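Local coordinates for putative laminarinase (Phanerochaete chrysosporium, PDB 2W39), which probably hydrolyses beta-1,3 and beta-1,3/1,4 glucans such as laminarin and lichenin, as a secreted family 16 glycoside hydrolase, at residues A102-E107 with G114-I119; K78-H83 with N245-N250; N128-H133 with P227-P232. One frame throughout, in Å; residues are numbered along the deposited sequence. Where two conformers were deposited one is given.

Contact 2 spans the widest stretch of chain. It opens at K78-H83 and closes at N245-N250, fastening the loop between strands 69-76 and 83-89 to the start of strand 246-253. The other two contacts both nest within that span, one after the other. Contact 1 comes first and joins the two arms of the hairpin 98-105/115-120. Contact 3 opens at N128-H133, on the next strand, and closes at P227-P232. Contacts 1 and 2 meet where H83 bonds to E104 and N250 to W103. D117 N bonds to T131 O between contacts 1 and 3. Contact 1 lies within the mixed sheet, and contact 3 packs that sheet against the antiparallel one.

Contact 1: residues A102-E107 with G114-I119; sequences AWETDE and GEVDII. With LGC (D-glucono-1,5-lactone), chain D; BGC (beta-D-glucopyranose), chain B; BGC (beta-D-glucopyranose), chain C.
The W103 indole lies beside the carboxylates of E115 and D117. One face covers a site that holds lactone and chain B glucose as alternatives. C6 of the lactone sits 3.6 Å above the ring plane, over its centre. C6 of the glucose is offset toward the rim. O6 of the chain C glucose lies in plane at the edge. E115 OE2 comes in obliquely, 3.5 Å from W103 CE3, with ring and carboxylate planes 46° apart. D117 lies alongside W103 and points the same way; its OD1 is 3.5 Å from W103 CB. With CG between backbone N and carbonyl carbon (chi1 57°), the indole shares a sheet face with both carboxylates. NE1 hydrogen-bonds to N250 OD1, which fixes the indole rotation. E115 is extended; its OE1 accepts a hydrogen bond from W110 NE1 and lies 2.6 Å from the lactone O2.

On the opposite face of the hairpin E104 CB meets V116 CG1 at 3.8 Å. E104 and V116 form a hydrogen-bonded antiparallel pair. T105 OG1 donates to G114 O at 2.7 Å, beside E115. A water bridges D106 O and G114 O. At the far end A102 O accepts from both I118 N (2.9 Å) and I119 N (3.0 Å), and A102 N donates to I119 O.

I118 and I119 thus both face A102, a classic beta bulge. E115, D117 and E120 fit the family 16 signature E-x-D-x-x-E, in which the bulge accommodates the extra residue. In this family the two glutamates probably serve as nucleophile and acid/base, in the cleft of a beta-sandwich glucanase.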
loop_
_atom_site.group_PDB
_atom_site.type_symbol
_atom_site.label_atom_id
_atom_site.label_comp_id
_atom_site.label_asym_id
_atom_site.label_seq_id
_atom_site.Cartn_x
_atom_site.Cartn_y
_atom_site.Cartn_z
ATOM N N ALA A 102 -0.294 0.922 0.148
ATOM C CA ALA A 102 -0.445 1.232 -1.283
ATOM C C ALA A 102 -1.127 -0.004 -1.865
ATOM O O ALA A 102 -0.651 -1.136 -1.694
ATOM C CB ALA A 102 0.901 1.491 -1.951
ATOM N N TRP A 103 -2.262 0.200 -2.526
ATOM C CA TRP A 103 -3.151 -0.909 -2.833
ATOM C C TRP A 103 -4.088 -0.535 -3.957
ATOM O O TRP A 103 -4.104 0.601 -4.415
ATOM C CB TRP A 103 -3.879 -1.350 -1.553
ATOM C CG TRP A 103 -4.671 -0.317 -0.831
ATOM C CD1 TRP A 103 -4.200 0.821 -0.209
ATOM C CD2 TRP A 103 -6.055 -0.407 -0.496
ATOM N NE1 TRP A 103 -5.228 1.467 0.441
ATOM C CE2 TRP A 103 -6.376 0.729 0.286
ATOM C CE3 TRP A 103 -7.057 -1.338 -0.778
ATOM C CZ2 TRP A 103 -7.648 0.940 0.800
ATOM C CZ3 TRP A 103 -8.322 -1.128 -0.254
ATOM C CH2 TRP A 103 -8.604 0.010 0.509
ATOM N N GLU A 104 -4.876 -1.518 -4.378
ATOM C CA GLU A 104 -5.924 -1.287 -5.376
ATOM C C GLU A 104 -7.190 -1.968 -4.922
ATOM O O GLU A 104 -7.155 -3.065 -4.347
ATOM C CB GLU A 104 -5.554 -1.838 -6.762
ATOM C CG GLU A 104 -4.282 -1.263 -7.314
ATOM C CD GLU A 104 -4.006 -1.695 -8.745
ATOM O OE1 GLU A 104 -4.709 -2.587 -9.260
ATOM O OE2 GLU A 104 -3.063 -1.127 -9.361
ATOM N N THR A 105 -8.322 -1.327 -5.191
ATOM C CA THR A 105 -9.613 -1.954 -4.938
ATOM C C THR A 105 -10.709 -1.249 -5.719
ATOM O O THR A 105 -10.468 -0.217 -6.361
ATOM C CB THR A 105 -9.934 -1.963 -3.416
ATOM O OG1 THR A 105 -10.991 -2.892 -3.163
ATOM C CG2 THR A 105 -10.355 -0.578 -2.928
ATOM N N ASP A 106 -11.907 -1.823 -5.643
ATOM C CA ASP A 106 -13.128 -1.159 -6.042
ATOM C C ASP A 106 -13.954 -0.986 -4.763
ATOM O O ASP A 106 -14.558 -1.944 -4.247
ATOM C CB ASP A 106 -13.827 -2.038 -7.085
ATOM C CG ASP A 106 -15.091 -1.434 -7.623
ATOM O OD1 ASP A 106 -15.637 -0.521 -6.994
ATOM O OD2 ASP A 106 -15.555 -1.895 -8.704
ATOM N N GLU A 107 -13.922 0.220 -4.213
ATOM C CA GLU A 107 -14.596 0.490 -2.950
ATOM C C GLU A 107 -16.095 0.283 -3.085
ATOM O O GLU A 107 -16.762 -0.139 -2.137
ATOM C CB GLU A 107 -14.314 1.912 -2.468
ATOM C CG GLU A 107 -12.872 2.174 -2.043
ATOM C CD GLU A 107 -12.561 3.641 -2.103
ATOM O OE1 GLU A 107 -12.569 4.194 -3.217
ATOM O OE2 GLU A 107 -12.339 4.262 -1.042
ATOM N N GLY A 114 -12.665 -7.154 -5.738
ATOM C CA GLY A 114 -11.308 -7.501 -5.370
ATOM C C GLY A 114 -10.575 -6.381 -4.648
ATOM O O GLY A 114 -10.995 -5.215 -4.614
ATOM N N GLU A 115 -9.447 -6.772 -4.074
ATOM C CA GLU A 115 -8.502 -5.865 -3.427
ATOM C C GLU A 115 -7.141 -6.518 -3.540
ATOM O O GLU A 115 -7.003 -7.720 -3.277
ATOM C CB GLU A 115 -8.857 -5.669 -1.948
ATOM C CG GLU A 115 -7.806 -4.914 -1.149
ATOM C CD GLU A 115 -8.135 -4.766 0.321
ATOM O OE1 GLU A 115 -9.277 -5.052 0.739
ATOM O OE2 GLU A 115 -7.252 -4.323 1.081
ATOM N N VAL A 116 -6.130 -5.763 -3.957
ATOM C CA VAL A 116 -4.747 -6.232 -3.875
ATOM C C VAL A 116 -3.933 -5.216 -3.099
ATOM O O VAL A 116 -3.828 -4.041 -3.484
ATOM C CB VAL A 116 -4.099 -6.544 -5.262
ATOM C CG1 VAL A 116 -4.280 -5.382 -6.246
ATOM C CG2 VAL A 116 -2.617 -6.893 -5.067
ATOM N N ASP A 117 -3.358 -5.682 -1.997
ATOM C CA ASP A 117 -2.495 -4.853 -1.156
ATOM C C ASP A 117 -1.073 -5.089 -1.591
ATOM O O ASP A 117 -0.594 -6.221 -1.565
ATOM C CB ASP A 117 -2.684 -5.211 0.317
ATOM C CG ASP A 117 -4.143 -5.158 0.730
ATOM O OD1 ASP A 117 -4.811 -4.137 0.429
ATOM O OD2 ASP A 117 -4.639 -6.128 1.298
ATOM N N ILE A 118 -0.412 -4.014 -2.027
ATOM C CA ILE A 118 0.926 -4.085 -2.603
ATOM C C ILE A 118 1.989 -3.770 -1.546
ATOM O O ILE A 118 2.967 -4.511 -1.408
ATOM C CB ILE A 118 1.030 -3.125 -3.816
ATOM C CG1 ILE A 118 -0.029 -3.498 -4.867
ATOM C CG2 ILE A 118 2.438 -3.159 -4.382
ATOM C CD1 ILE A 118 -0.225 -2.444 -5.970
ATOM N N ILE A 119 1.786 -2.671 -0.819
ATOM C CA ILE A 119 2.590 -2.309 0.339
ATOM C C ILE A 119 1.643 -2.210 1.510
ATOM O O ILE A 119 0.655 -1.492 1.449
ATOM C CB ILE A 119 3.300 -0.957 0.158
ATOM C CG1 ILE A 119 4.064 -0.909 -1.181
ATOM C CG2 ILE A 119 4.215 -0.700 1.363
ATOM C CD1 ILE A 119 4.701 0.447 -1.496
HETATM C C1 LGC D . -6.982 -4.342 3.794
HETATM C C2 LGC D . -8.427 -4.052 4.072
HETATM O O5 LGC D . -6.045 -3.329 3.310
HETATM O O1 LGC D . -6.549 -5.467 3.989
HETATM O O2 LGC D . -9.272 -4.979 3.365
HETATM C C3 LGC D . -8.767 -2.597 3.728
HETATM O O3 LGC D . -9.970 -2.201 4.409
HETATM C C4 LGC D . -7.605 -1.680 4.112
HETATM O O4 LGC D . -7.986 -0.309 4.054
HETATM C C5 LGC D . -6.470 -1.969 3.138
HETATM C C6 LGC D . -5.240 -1.076 3.281
HETATM O O6 LGC D . -4.708 -1.084 4.613
HETATM C C2 BGC B . -8.044 -4.101 4.309
HETATM C C3 BGC B . -8.615 -2.776 3.798
HETATM C C4 BGC B . -7.623 -1.669 4.117
HETATM C C5 BGC B . -6.398 -1.917 3.250
HETATM C C6 BGC B . -5.367 -0.807 3.407
HETATM C C1 BGC B . -6.526 -4.288 4.106
HETATM O O1 BGC B . -5.928 -4.689 5.353
HETATM O O2 BGC B . -8.744 -5.193 3.691
HETATM O O3 BGC B . -9.902 -2.509 4.383
HETATM O O4 BGC B . -8.176 -0.383 3.842
HETATM O O5 BGC B . -5.777 -3.169 3.586
HETATM O O6 BGC B . -4.588 -1.037 4.587
HETATM C C2 BGC C . -12.252 -2.510 4.830
HETATM C C3 BGC C . -13.593 -2.646 4.116
HETATM C C4 BGC C . -13.753 -1.634 2.985
HETATM C C5 BGC C . -12.540 -1.679 2.050
HETATM C C6 BGC C . -12.568 -0.578 0.989
HETATM C C1 BGC C . -11.118 -2.548 3.812
HETATM O O2 BGC C . -12.106 -3.596 5.753
HETATM O O3 BGC C . -14.659 -2.468 5.058
HETATM O O4 BGC C . -14.952 -1.935 2.252
HETATM O O5 BGC C . -11.349 -1.526 2.832
HETATM O O6 BGC C . -12.326 0.718 1.566
HETATM O O HOH W 1 -13.971 -4.731 -4.397
#

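Contact 2: residues K78-H83 with N245-N250; sequences KTYTTH and NNIIIN
Y80 and N245 pair backbone to backbone as a single antiparallel bridge. N245 N donates to Y80 O at 2.9 Å, nearly straight at 169°. The return bond, Y80 N to N245 O, is bent to 133°. N245 O also receives a CA-H contact from T79 CA at 3.2 Å. The Y80 ring crosses I247 obliquely, CE2 to CD1 at 4.1 Å, while its OH bonds to D7. K78 NZ makes salt bridges to E6 and D7.

Within the loop, H83 ND1 donates to T81 O at 2.8 Å. The oxygen lies in the ring plane, but the donor stands above the carbonyl plane. Y80 CB sits over the centre of one imidazole face. H83 NE2 bonds to E104 OE2.

The amide of N246 leans back over T79, ND2 to CG2 at 3.6 Å, and ND2 donates to S76 O. S76 OG also bonds to K78 O and I247 N. An alanine in place of N246 would probably leave S76 O without this donor and open a gap beside the T79 methyl. The single bridge thus satisfies backbone N and O of both Y80 and N245, and S76 O holds the N246 amide next to it.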
loop_
_atom_site.group_PDB
_atom_site.type_symbol
_atom_site.label_atom_id
_atom_site.label_comp_id
_atom_site.label_asym_id
_atom_site.label_seq_id
_atom_site.Cartn_x
_atom_site.Cartn_y
_atom_site.Cartn_z
ATOM N N LYS A 78 -8.635 7.431 -12.412
ATOM C CA LYS A 78 -8.795 6.317 -13.322
ATOM C C LYS A 78 -8.865 4.983 -12.605
ATOM O O LYS A 78 -8.383 4.828 -11.468
ATOM C CB LYS A 78 -7.650 6.302 -14.317
ATOM C CG LYS A 78 -7.800 7.434 -15.315
ATOM C CD LYS A 78 -6.582 7.599 -16.180
ATOM C CE LYS A 78 -6.421 6.475 -17.158
ATOM N NZ LYS A 78 -5.336 6.832 -18.126
ATOM N N THR A 79 -9.475 4.013 -13.282
ATOM C CA THR A 79 -9.507 2.636 -12.818
ATOM C C THR A 79 -8.790 1.741 -13.834
ATOM O O THR A 79 -8.596 2.132 -14.992
ATOM C CB THR A 79 -10.940 2.138 -12.612
ATOM O OG1 THR A 79 -11.591 2.216 -13.875
ATOM C CG2 THR A 79 -11.677 2.962 -11.585
ATOM N N TYR A 80 -8.438 0.533 -13.398
ATOM C CA TYR A 80 -7.544 -0.360 -14.129
ATOM C C TYR A 80 -7.993 -1.797 -13.980
ATOM O O TYR A 80 -8.484 -2.204 -12.930
ATOM C CB TYR A 80 -6.081 -0.216 -13.626
ATOM C CG TYR A 80 -5.605 1.211 -13.717
ATOM C CD1 TYR A 80 -5.117 1.722 -14.920
ATOM C CD2 TYR A 80 -5.710 2.072 -12.625
ATOM C CE1 TYR A 80 -4.743 3.045 -15.039
ATOM C CE2 TYR A 80 -5.338 3.398 -12.731
ATOM C CZ TYR A 80 -4.839 3.882 -13.933
ATOM O OH TYR A 80 -4.465 5.204 -14.024
ATOM N N THR A 81 -7.782 -2.575 -15.040
ATOM C CA THR A 81 -8.035 -4.019 -15.014
ATOM C C THR A 81 -6.688 -4.728 -15.243
ATOM O O THR A 81 -5.910 -4.860 -14.293
ATOM C CB THR A 81 -9.143 -4.445 -15.999
ATOM O OG1 THR A 81 -8.781 -4.040 -17.326
ATOM C CG2 THR A 81 -10.487 -3.805 -15.594
ATOM N N THR A 82 -6.406 -5.164 -16.471
ATOM C CA THR A 82 -5.097 -5.724 -16.796
ATOM C C THR A 82 -4.096 -4.578 -16.963
ATOM O O THR A 82 -4.274 -3.687 -17.807
ATOM C CB THR A 82 -5.188 -6.589 -18.042
ATOM O OG1 THR A 82 -5.981 -7.729 -17.709
ATOM C CG2 THR A 82 -3.813 -7.033 -18.516
ATOM N N HIS A 83 -3.070 -4.560 -16.108
ATOM C CA HIS A 83 -2.139 -3.447 -16.091
ATOM C C HIS A 83 -0.933 -3.808 -15.247
ATOM O O HIS A 83 -0.935 -4.828 -14.542
ATOM C CB HIS A 83 -2.797 -2.175 -15.523
ATOM C CG HIS A 83 -3.053 -2.216 -14.044
ATOM N ND1 HIS A 83 -4.002 -3.036 -13.469
ATOM C CD2 HIS A 83 -2.527 -1.488 -13.030
ATOM C CE1 HIS A 83 -4.028 -2.819 -12.162
ATOM N NE2 HIS A 83 -3.137 -1.886 -11.867
ATOM N N ASN A 245 -10.250 -1.372 -10.820
ATOM C CA ASN A 245 -9.844 -0.912 -9.493
ATOM C C ASN A 245 -9.117 0.427 -9.583
ATOM O O ASN A 245 -8.368 0.676 -10.526
ATOM C CB ASN A 245 -8.863 -1.917 -8.858
ATOM C CG ASN A 245 -9.502 -3.180 -8.294
ATOM O OD1 ASN A 245 -10.695 -3.480 -8.473
ATOM N ND2 ASN A 245 -8.686 -3.933 -7.591
ATOM N N ASN A 246 -9.305 1.250 -8.559
ATOM C CA ASN A 246 -8.487 2.447 -8.347
ATOM C C ASN A 246 -7.226 2.075 -7.575
ATOM O O ASN A 246 -7.214 1.092 -6.821
ATOM C CB ASN A 246 -9.233 3.490 -7.497
ATOM C CG ASN A 246 -10.611 3.830 -8.033
ATOM O OD1 ASN A 246 -11.571 3.099 -7.787
ATOM N ND2 ASN A 246 -10.710 4.942 -8.761
ATOM N N ILE A 247 -6.205 2.912 -7.747
ATOM C CA ILE A 247 -5.006 2.854 -6.909
ATOM C C ILE A 247 -5.201 3.793 -5.715
ATOM O O ILE A 247 -5.642 4.946 -5.886
ATOM C CB ILE A 247 -3.759 3.282 -7.724
ATOM C CG1 ILE A 247 -3.471 2.247 -8.811
ATOM C CG2 ILE A 247 -2.539 3.510 -6.811
ATOM C CD1 ILE A 247 -2.484 2.697 -9.893
ATOM N N ILE A 248 -4.921 3.282 -4.518
ATOM C CA ILE A 248 -5.060 4.036 -3.270
ATOM C C ILE A 248 -3.733 4.025 -2.526
ATOM O O ILE A 248 -3.070 2.985 -2.432
ATOM C CB ILE A 248 -6.209 3.473 -2.388
ATOM C CG1 ILE A 248 -7.529 3.508 -3.174
ATOM C CG2 ILE A 248 -6.329 4.268 -1.063
ATOM C CD1 ILE A 248 -8.704 2.885 -2.440
ATOM N N ILE A 249 -3.344 5.186 -2.005
ATOM C CA ILE A 249 -2.176 5.307 -1.138
ATOM C C ILE A 249 -2.616 6.078 0.097
ATOM O O ILE A 249 -3.186 7.163 -0.024
ATOM C CB ILE A 249 -0.984 6.017 -1.823
ATOM C CG1 ILE A 249 -0.651 5.337 -3.154
ATOM C CG2 ILE A 249 0.213 6.039 -0.879
ATOM C CD1 ILE A 249 0.326 6.141 -4.027
ATOM N N ASN A 250 -2.399 5.510 1.284
ATOM C CA ASN A 250 -2.956 6.105 2.501
ATOM C C ASN A 250 -2.088 5.870 3.710
ATOM O O ASN A 250 -1.158 5.062 3.685
ATOM C CB ASN A 250 -4.380 5.568 2.781
ATOM C CG ASN A 250 -4.367 4.123 3.208
ATOM O OD1 ASN A 250 -4.247 3.227 2.368
ATOM N ND2 ASN A 250 -4.442 3.877 4.518
#

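Contact 3: residues N128-H133 with P227-P232. With LGC (D-glucono-1,5-lactone), chain D; BGC (beta-D-glucopyranose), chain B.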
loop_
_atom_site.group_PDB
_atom_site.type_symbol
_atom_site.label_atom_id
_atom_site.label_comp_id
_atom_site.label_asym_id
_atom_site.label_seq_id
_atom_site.Cartn_x
_atom_site.Cartn_y
_atom_site.Cartn_z
ATOM N N ASN A 128 7.064 -6.645 4.633
ATOM C CA ASN A 128 5.879 -6.252 3.894
ATOM C C ASN A 128 4.971 -7.456 3.665
ATOM O O ASN A 128 5.446 -8.577 3.489
ATOM C CB ASN A 128 6.291 -5.695 2.533
ATOM C CG ASN A 128 5.130 -5.077 1.798
ATOM O OD1 ASN A 128 4.469 -4.201 2.337
ATOM N ND2 ASN A 128 4.854 -5.550 0.585
ATOM N N ALA A 129 3.676 -7.180 3.640
ATOM C CA ALA A 129 2.666 -8.179 3.283
ATOM C C ALA A 129 1.985 -7.752 1.984
ATOM O O ALA A 129 1.607 -6.585 1.839
ATOM C CB ALA A 129 1.636 -8.326 4.397
ATOM N N MET A 130 1.785 -8.715 1.084
ATOM C CA MET A 130 1.085 -8.532 -0.184
ATOM C C MET A 130 -0.072 -9.523 -0.156
ATOM O O MET A 130 0.137 -10.712 0.088
ATOM C CB MET A 130 2.037 -8.809 -1.340
ATOM C CG MET A 130 3.177 -7.767 -1.365
ATOM S SD MET A 130 4.813 -8.415 -1.783
ATOM C CE MET A 130 5.115 -9.471 -0.346
ATOM N N THR A 131 -1.296 -9.034 -0.367
ATOM C CA THR A 131 -2.491 -9.799 -0.003
ATOM C C THR A 131 -3.607 -9.525 -0.987
ATOM O O THR A 131 -3.814 -8.378 -1.403
ATOM C CB THR A 131 -2.954 -9.372 1.407
ATOM O OG1 THR A 131 -1.854 -9.449 2.320
ATOM C CG2 THR A 131 -4.067 -10.246 1.924
ATOM N N LEU A 132 -4.361 -10.577 -1.315
ATOM C CA LEU A 132 -5.628 -10.369 -2.022
ATOM C C LEU A 132 -6.794 -10.571 -1.075
ATOM O O LEU A 132 -6.762 -11.457 -0.204
ATOM C CB LEU A 132 -5.821 -11.335 -3.192
ATOM C CG LEU A 132 -4.675 -11.475 -4.184
ATOM C CD1 LEU A 132 -5.104 -12.347 -5.342
ATOM C CD2 LEU A 132 -4.165 -10.135 -4.690
ATOM N N HIS A 133 -7.834 -9.769 -1.265
ATOM C CA HIS A 133 -9.118 -9.958 -0.579
ATOM C C HIS A 133 -10.179 -10.037 -1.659
ATOM O O HIS A 133 -10.250 -9.160 -2.520
ATOM C CB HIS A 133 -9.443 -8.763 0.323
ATOM C CG HIS A 133 -8.402 -8.451 1.348
ATOM N ND1 HIS A 133 -8.630 -8.556 2.700
ATOM C CD2 HIS A 133 -7.135 -7.986 1.219
ATOM C CE1 HIS A 133 -7.544 -8.190 3.362
ATOM N NE2 HIS A 133 -6.621 -7.845 2.485
ATOM N N PRO A 227 8.657 -13.261 -9.155
ATOM C CA PRO A 227 7.991 -12.279 -8.302
ATOM C C PRO A 227 8.186 -12.554 -6.812
ATOM O O PRO A 227 8.464 -13.682 -6.389
ATOM C CB PRO A 227 6.512 -12.420 -8.697
ATOM C CG PRO A 227 6.394 -13.830 -9.138
ATOM C CD PRO A 227 7.688 -14.122 -9.862
ATOM N N THR A 228 8.030 -11.511 -6.016
ATOM C CA THR A 228 8.035 -11.635 -4.572
ATOM C C THR A 228 6.768 -12.344 -4.075
ATOM O O THR A 228 6.830 -13.226 -3.212
ATOM C CB THR A 228 8.177 -10.244 -3.941
ATOM O OG1 THR A 228 9.331 -9.593 -4.490
ATOM C CG2 THR A 228 8.331 -10.352 -2.447
ATOM N N ALA A 229 5.617 -11.930 -4.622
ATOM C CA ALA A 229 4.339 -12.591 -4.351
ATOM C C ALA A 229 3.715 -12.976 -5.678
ATOM O O ALA A 229 3.720 -12.202 -6.628
ATOM C CB ALA A 229 3.384 -11.663 -3.578
ATOM N N PHE A 230 3.164 -14.185 -5.728
ATOM C CA PHE A 230 2.494 -14.729 -6.915
ATOM C C PHE A 230 1.153 -15.271 -6.479
ATOM O O PHE A 230 1.049 -16.069 -5.534
ATOM C CB PHE A 230 3.371 -15.852 -7.485
ATOM C CG PHE A 230 2.864 -16.519 -8.764
ATOM C CD1 PHE A 230 3.201 -17.846 -9.005
ATOM C CD2 PHE A 230 2.120 -15.843 -9.736
ATOM C CE1 PHE A 230 2.814 -18.490 -10.167
ATOM C CE2 PHE A 230 1.730 -16.480 -10.910
ATOM C CZ PHE A 230 2.086 -17.813 -11.117
ATOM N N PHE A 231 0.128 -14.822 -7.189
ATOM C CA PHE A 231 -1.256 -15.244 -6.988
ATOM C C PHE A 231 -1.744 -15.805 -8.317
ATOM O O PHE A 231 -2.316 -15.090 -9.138
ATOM C CB PHE A 231 -2.108 -14.066 -6.530
ATOM C CG PHE A 231 -1.643 -13.471 -5.238
ATOM C CD1 PHE A 231 -0.904 -12.280 -5.219
ATOM C CD2 PHE A 231 -1.929 -14.099 -4.022
ATOM C CE1 PHE A 231 -0.470 -11.744 -3.997
ATOM C CE2 PHE A 231 -1.499 -13.559 -2.808
ATOM C CZ PHE A 231 -0.771 -12.377 -2.804
ATOM N N PRO A 232 -1.474 -17.098 -8.571
ATOM C CA PRO A 232 -1.885 -17.708 -9.840
ATOM C C PRO A 232 -3.388 -18.004 -9.827
ATOM O O PRO A 232 -4.066 -17.863 -8.800
ATOM C CB PRO A 232 -1.088 -19.009 -9.855
ATOM C CG PRO A 232 -0.937 -19.351 -8.425
ATOM C CD PRO A 232 -0.728 -18.033 -7.709
HETATM C C1 LGC D . -6.982 -4.342 3.794
HETATM C C2 LGC D . -8.427 -4.052 4.072
HETATM O O5 LGC D . -6.045 -3.329 3.310
HETATM O O1 LGC D . -6.549 -5.467 3.989
HETATM O O2 LGC D . -9.272 -4.979 3.365
HETATM C C3 LGC D . -8.767 -2.597 3.728
HETATM O O3 LGC D . -9.970 -2.201 4.409
HETATM C C4 LGC D . -7.605 -1.680 4.112
HETATM O O4 LGC D . -7.986 -0.309 4.054
HETATM C C5 LGC D . -6.470 -1.969 3.138
HETATM C C6 LGC D . -5.240 -1.076 3.281
HETATM O O6 LGC D . -4.708 -1.084 4.613
HETATM C C2 BGC B . -8.044 -4.101 4.309
HETATM C C3 BGC B . -8.615 -2.776 3.798
HETATM C C4 BGC B . -7.623 -1.669 4.117
HETATM C C5 BGC B . -6.398 -1.917 3.250
HETATM C C6 BGC B . -5.367 -0.807 3.407
HETATM C C1 BGC B . -6.526 -4.288 4.106
HETATM O O1 BGC B . -5.928 -4.689 5.353
HETATM O O2 BGC B . -8.744 -5.193 3.691
HETATM O O3 BGC B . -9.902 -2.509 4.383
HETATM O O4 BGC B . -8.176 -0.383 3.842
HETATM O O5 BGC B . -5.777 -3.169 3.586
HETATM O O6 BGC B . -4.588 -1.037 4.587
#
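The branch of L132 sits over one face of the F231 ring. Its CG, anti to the carbonyl carbon, stands 3.8 Å from the ring centroid, 11° off the normal, a CH-pi contact. The two side chains slide past each other in opposite directions. L132 CD1 reaches F231 CG at 3.6 Å, and CD2 lies toward F231 CD1 at 3.9 Å. The ring tip points at the facing backbone: M130 O lies in the ring plane, at the edge, 3.5 Å from F231 CZ.

M130 takes a bent course. Its chi2 of 141° falls short of fully extended and brings SD near the A229 methyl. A second bend, at chi3, sets CE 3.9 Å from T228 CG2. M130 and T228 cross at about a right angle. M130 CB also meets A229 CB at 3.9 Å. T228 presents CG2 to M130, and its OG1 hydrogen-bonds to F200 N.

The strands run nearly parallel, 19° apart and 8.2 Å between axes, but belong to different sheets. Strand 129-133 lies between 115-120 and 165-168, and H133, on the other face, brings NE2 close to the lactone O1. Strand 229-232 pairs with 195-202, where T228 and A229 bulge against V198. V167 of strand 165-168 touches both A229 and F231.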